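Local coordinates for putative uncharacterized protein PH0242 (Pyrococcus horikoshii, PDB 3VU1) that belongs to the archaeal AglB family of oligosaccharyltransferases, here as the C-terminal globular domain with a calcium ion, at residues Phe395-Asn406 against Tyr452-Lys463. Numbering follows the deposited sequence.
Sequences FIYLVRKGGKSN and YKEKLEKEHGDK
F395 takes the edge of the Y452 ring on its face, a T-shaped pair with centroids 4.8 Å apart and planes at 56°, at one end of a helix-on-sheet packing in the Peripheral 2 domain. Residues 452-460 of helix 448-460 run nearly parallel to residues 395-401 of strand 385-401, their axes 10.8 Å apart. Y452 CD2 sits over the centre of the F395 ring, while L456 CD1 meets F395 CD1 obliquely at 3.8 Å. Two residues on, CG of Y397 lies between its backbone N and carbonyl carbon (chi1 57°), which brings the ring against L456. Both methyls of L456 lie on one side of this ring: CD1 makes a CH-pi contact near the rim of the face, and CD2 lies 3.5 Å from Y397 CZ. The hydroxyls of Y397 and Y452 converge on D418 of the adjacent strand 412-431, so the polar ends of both rings are held by one carboxylate. V399 meets H460, near the C-terminal end of the helix, with CG2 centred over the imidazole face, 3.7 Å from its centroid. G461 then leaves helical geometry with positive phi, and the chain turns back to the strand, where R400 N donates a 2.8 Å hydrogen bond to K463 O. The R400 side chain is bent at chi2 and chi3, and K463 CG packs over one face of its guanidinium. R400 NH2 forms a salt bridge with D462 OD1, 3.0 Å away at the guanidinium edge, the carboxylate turned 63° from the guanidinium plane. N406, farther along the loop, receives R400 NE on OD1, an interaction that helps fix the arginine's orientation, while its ND2 reaches D462 O in a weak, bent hydrogen bond of 3.2 Å.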
loop_
_atom_site.group_PDB
_atom_site.type_symbol
_atom_site.label_atom_id
_atom_site.label_comp_id
_atom_site.label_asym_id
_atom_site.label_seq_id
_atom_site.Cartn_x
_atom_site.Cartn_y
_atom_site.Cartn_z
ATOM N N PHE A 395 -5.325 -18.036 1.058
ATOM C CA PHE A 395 -6.623 -18.088 0.393
ATOM C C PHE A 395 -7.084 -16.678 0.040
ATOM O O PHE A 395 -7.292 -15.829 0.923
ATOM C CB PHE A 395 -7.682 -18.689 1.324
ATOM C CG PHE A 395 -7.593 -20.173 1.491
ATOM C CD1 PHE A 395 -8.580 -20.994 0.955
ATOM C CD2 PHE A 395 -6.551 -20.751 2.205
ATOM C CE1 PHE A 395 -8.520 -22.369 1.115
ATOM C CE2 PHE A 395 -6.481 -22.130 2.360
ATOM C CZ PHE A 395 -7.463 -22.936 1.813
ATOM N N ILE A 396 -7.241 -16.413 -1.247
ATOM C CA ILE A 396 -7.870 -15.175 -1.662
ATOM C C ILE A 396 -9.253 -15.568 -2.129
ATOM O O ILE A 396 -9.401 -16.439 -3.020
ATOM C CB ILE A 396 -7.101 -14.470 -2.794
ATOM C CG1 ILE A 396 -5.852 -13.796 -2.225
ATOM C CG2 ILE A 396 -7.993 -13.428 -3.449
ATOM C CD1 ILE A 396 -4.827 -13.356 -3.267
ATOM N N TYR A 397 -10.261 -14.941 -1.532
ATOM C CA TYR A 397 -11.639 -15.238 -1.899
ATOM C C TYR A 397 -12.575 -14.032 -1.827
ATOM O O TYR A 397 -12.208 -12.980 -1.292
ATOM C CB TYR A 397 -12.167 -16.362 -1.016
ATOM C CG TYR A 397 -12.089 -16.081 0.476
ATOM C CD1 TYR A 397 -13.215 -15.627 1.173
ATOM C CD2 TYR A 397 -10.911 -16.285 1.188
ATOM C CE1 TYR A 397 -13.178 -15.390 2.533
ATOM C CE2 TYR A 397 -10.862 -16.055 2.553
ATOM C CZ TYR A 397 -12.001 -15.601 3.220
ATOM O OH TYR A 397 -11.982 -15.375 4.575
ATOM N N LEU A 398 -13.775 -14.198 -2.378
ATOM C CA LEU A 398 -14.794 -13.156 -2.387
ATOM C C LEU A 398 -15.991 -13.529 -1.513
ATOM O O LEU A 398 -16.351 -14.710 -1.403
ATOM C CB LEU A 398 -15.266 -12.890 -3.815
ATOM C CG LEU A 398 -14.196 -12.577 -4.860
ATOM C CD1 LEU A 398 -14.833 -12.100 -6.169
ATOM C CD2 LEU A 398 -13.177 -11.569 -4.334
ATOM N N VAL A 399 -16.611 -12.535 -0.890
ATOM C CA VAL A 399 -17.866 -12.773 -0.186
ATOM C C VAL A 399 -18.916 -11.785 -0.668
ATOM O O VAL A 399 -18.769 -10.578 -0.494
ATOM C CB VAL A 399 -17.735 -12.722 1.354
ATOM C CG1 VAL A 399 -19.094 -12.990 2.002
ATOM C CG2 VAL A 399 -16.701 -13.734 1.842
ATOM N N ARG A 400 -19.968 -12.311 -1.290
ATOM C CA ARG A 400 -20.982 -11.467 -1.875
ATOM C C ARG A 400 -21.609 -10.632 -0.786
ATOM O O ARG A 400 -21.884 -11.123 0.316
ATOM C CB ARG A 400 -22.055 -12.288 -2.598
ATOM C CG ARG A 400 -22.865 -11.480 -3.618
ATOM C CD ARG A 400 -24.343 -11.824 -3.633
ATOM N NE ARG A 400 -24.512 -13.251 -3.489
ATOM C CZ ARG A 400 -25.564 -13.848 -2.948
ATOM N NH1 ARG A 400 -26.601 -13.144 -2.514
ATOM N NH2 ARG A 400 -25.569 -15.175 -2.866
ATOM N N LYS A 401 -21.807 -9.361 -1.104
ATOM C CA LYS A 401 -22.477 -8.424 -0.223
ATOM C C LYS A 401 -23.597 -7.826 -1.051
ATOM O O LYS A 401 -23.363 -7.260 -2.129
ATOM C CB LYS A 401 -21.509 -7.351 0.281
ATOM C CG LYS A 401 -22.170 -6.361 1.206
ATOM C CD LYS A 401 -21.312 -5.152 1.541
ATOM C CE LYS A 401 -22.227 -3.944 1.733
ATOM N NZ LYS A 401 -22.034 -3.257 3.048
ATOM N N GLY A 402 -24.822 -7.993 -0.562
ATOM C CA GLY A 402 -26.014 -7.563 -1.286
ATOM C C GLY A 402 -26.419 -8.580 -2.336
ATOM O O GLY A 402 -25.786 -9.632 -2.462
ATOM N N GLY A 403 -27.472 -8.267 -3.093
ATOM C CA GLY A 403 -28.025 -9.196 -4.085
ATOM C C GLY A 403 -28.607 -10.474 -3.493
ATOM O O GLY A 403 -28.324 -10.849 -2.341
ATOM N N LYS A 404 -29.422 -11.167 -4.271
ATOM C CA LYS A 404 -29.923 -12.434 -3.779
ATOM C C LYS A 404 -29.284 -13.623 -4.499
ATOM O O LYS A 404 -29.737 -14.750 -4.363
ATOM C CB LYS A 404 -31.464 -12.469 -3.774
ATOM C CG LYS A 404 -32.104 -12.096 -5.098
ATOM C CD LYS A 404 -33.329 -11.231 -4.871
ATOM C CE LYS A 404 -33.706 -10.551 -6.175
ATOM N NZ LYS A 404 -34.842 -9.609 -5.996
ATOM N N SER A 405 -28.214 -13.362 -5.238
ATOM C CA SER A 405 -27.470 -14.389 -5.957
ATOM C C SER A 405 -26.186 -13.800 -6.534
ATOM O O SER A 405 -26.109 -12.608 -6.878
ATOM C CB SER A 405 -28.349 -15.032 -7.048
ATOM O OG SER A 405 -27.830 -14.936 -8.376
ATOM N N ASN A 406 -25.170 -14.637 -6.651
ATOM C CA ASN A 406 -23.949 -14.230 -7.334
ATOM C C ASN A 406 -24.137 -13.674 -8.736
ATOM O O ASN A 406 -23.188 -13.162 -9.316
ATOM C CB ASN A 406 -22.958 -15.381 -7.366
ATOM C CG ASN A 406 -22.427 -15.706 -5.995
ATOM O OD1 ASN A 406 -22.899 -15.183 -4.979
ATOM N ND2 ASN A 406 -21.448 -16.570 -5.950
ATOM N N TYR A 452 -9.681 -25.871 5.615
ATOM C CA TYR A 452 -9.962 -24.437 5.594
ATOM C C TYR A 452 -11.040 -24.073 4.561
ATOM O O TYR A 452 -11.921 -23.247 4.832
ATOM C CB TYR A 452 -8.670 -23.630 5.370
ATOM C CG TYR A 452 -8.798 -22.190 5.809
ATOM C CD1 TYR A 452 -8.763 -21.847 7.172
ATOM C CD2 TYR A 452 -9.009 -21.166 4.862
ATOM C CE1 TYR A 452 -8.926 -20.532 7.585
ATOM C CE2 TYR A 452 -9.177 -19.845 5.259
ATOM C CZ TYR A 452 -9.133 -19.536 6.619
ATOM O OH TYR A 452 -9.278 -18.237 7.009
ATOM N N LYS A 453 -10.969 -24.712 3.392
ATOM C CA LYS A 453 -11.954 -24.559 2.316
ATOM C C LYS A 453 -13.364 -24.878 2.799
ATOM O O LYS A 453 -14.298 -24.138 2.514
ATOM C CB LYS A 453 -11.585 -25.508 1.196
ATOM C CG LYS A 453 -12.135 -25.194 -0.178
ATOM C CD LYS A 453 -11.307 -25.992 -1.192
ATOM C CE LYS A 453 -11.842 -25.919 -2.619
ATOM N NZ LYS A 453 -13.316 -26.124 -2.655
ATOM N N GLU A 454 -13.510 -25.994 3.523
ATOM C CA GLU A 454 -14.777 -26.372 4.159
ATOM C C GLU A 454 -15.214 -25.314 5.180
ATOM O O GLU A 454 -16.387 -24.935 5.230
ATOM C CB GLU A 454 -14.665 -27.746 4.838
ATOM C CG GLU A 454 -14.931 -28.938 3.923
ATOM C CD GLU A 454 -14.119 -30.200 4.288
ATOM O OE1 GLU A 454 -13.842 -30.465 5.490
ATOM O OE2 GLU A 454 -13.749 -30.950 3.354
ATOM N N LYS A 455 -14.273 -24.842 5.993
ATOM C CA LYS A 455 -14.587 -23.832 6.999
ATOM C C LYS A 455 -15.246 -22.600 6.329
ATOM O O LYS A 455 -16.351 -22.186 6.718
ATOM C CB LYS A 455 -13.331 -23.513 7.814
ATOM C CG LYS A 455 -13.539 -22.684 9.068
ATOM C CD LYS A 455 -12.995 -21.259 8.914
ATOM C CE LYS A 455 -13.678 -20.252 9.841
ATOM N NZ LYS A 455 -13.453 -20.523 11.291
ATOM N N LEU A 456 -14.609 -22.074 5.278
ATOM C CA LEU A 456 -15.161 -20.950 4.512
ATOM C C LEU A 456 -16.502 -21.252 3.875
ATOM O O LEU A 456 -17.406 -20.403 3.861
ATOM C CB LEU A 456 -14.197 -20.502 3.417
ATOM C CG LEU A 456 -12.793 -20.077 3.834
ATOM C CD1 LEU A 456 -11.903 -20.055 2.607
ATOM C CD2 LEU A 456 -12.835 -18.733 4.534
ATOM N N GLU A 457 -16.616 -22.462 3.331
ATOM C CA GLU A 457 -17.844 -22.915 2.692
ATOM C C GLU A 457 -18.989 -22.958 3.699
ATOM O O GLU A 457 -20.080 -22.421 3.437
ATOM C CB GLU A 457 -17.632 -24.257 1.997
ATOM C CG GLU A 457 -17.038 -24.095 0.605
ATOM C CD GLU A 457 -16.585 -25.399 -0.037
ATOM O OE1 GLU A 457 -16.810 -26.483 0.546
ATOM O OE2 GLU A 457 -15.996 -25.338 -1.141
ATOM N N LYS A 458 -18.714 -23.547 4.862
ATOM C CA LYS A 458 -19.688 -23.630 5.938
ATOM C C LYS A 458 -20.088 -22.219 6.409
ATOM O O LYS A 458 -21.284 -21.954 6.579
ATOM C CB LYS A 458 -19.146 -24.477 7.093
ATOM C CG LYS A 458 -20.216 -25.012 8.033
ATOM C CD LYS A 458 -19.642 -25.812 9.200
ATOM C CE LYS A 458 -18.602 -26.850 8.757
ATOM N NZ LYS A 458 -19.094 -27.866 7.772
ATOM N N GLU A 459 -19.099 -21.322 6.577
ATOM C CA GLU A 459 -19.337 -19.943 7.048
ATOM C C GLU A 459 -20.101 -19.054 6.048
ATOM O O GLU A 459 -20.977 -18.290 6.443
ATOM C CB GLU A 459 -18.026 -19.262 7.449
ATOM C CG GLU A 459 -18.200 -17.835 7.980
ATOM C CD GLU A 459 -16.994 -17.306 8.755
ATOM O OE1 GLU A 459 -17.105 -16.186 9.302
ATOM O OE2 GLU A 459 -15.940 -17.994 8.836
ATOM N N HIS A 460 -19.785 -19.160 4.755
ATOM C CA HIS A 460 -20.319 -18.221 3.771
ATOM C C HIS A 460 -21.323 -18.783 2.794
ATOM O O HIS A 460 -22.074 -18.017 2.189
ATOM C CB HIS A 460 -19.158 -17.555 3.037
ATOM C CG HIS A 460 -18.305 -16.683 3.926
ATOM N ND1 HIS A 460 -18.747 -15.503 4.437
ATOM C CD2 HIS A 460 -17.010 -16.863 4.415
ATOM C CE1 HIS A 460 -17.777 -14.958 5.194
ATOM N NE2 HIS A 460 -16.721 -15.797 5.192
ATOM N N GLY A 461 -21.333 -20.105 2.593
ATOM C CA GLY A 461 -22.314 -20.719 1.716
ATOM C C GLY A 461 -22.157 -20.330 0.262
ATOM O O GLY A 461 -21.042 -20.324 -0.251
ATOM N N ASP A 462 -23.267 -20.015 -0.405
ATOM C CA ASP A 462 -23.232 -19.675 -1.823
ATOM C C ASP A 462 -22.635 -18.280 -2.059
ATOM O O ASP A 462 -22.180 -17.974 -3.170
ATOM C CB ASP A 462 -24.624 -19.833 -2.480
ATOM C CG ASP A 462 -25.395 -18.494 -2.626
ATOM O OD1 ASP A 462 -25.594 -18.036 -3.794
ATOM O OD2 ASP A 462 -25.812 -17.912 -1.584
ATOM N N LYS A 463 -22.646 -17.445 -1.013
ATOM C CA LYS A 463 -21.984 -16.141 -1.032
ATOM C C LYS A 463 -20.459 -16.183 -1.293
ATOM O O LYS A 463 -19.857 -15.140 -1.533
ATOM C CB LYS A 463 -22.255 -15.411 0.264
ATOM C CG LYS A 463 -23.566 -14.667 0.282
ATOM C CD LYS A 463 -23.830 -14.084 1.659
ATOM C CE LYS A 463 -25.321 -14.151 1.966
ATOM N NZ LYS A 463 -25.772 -13.208 3.040
#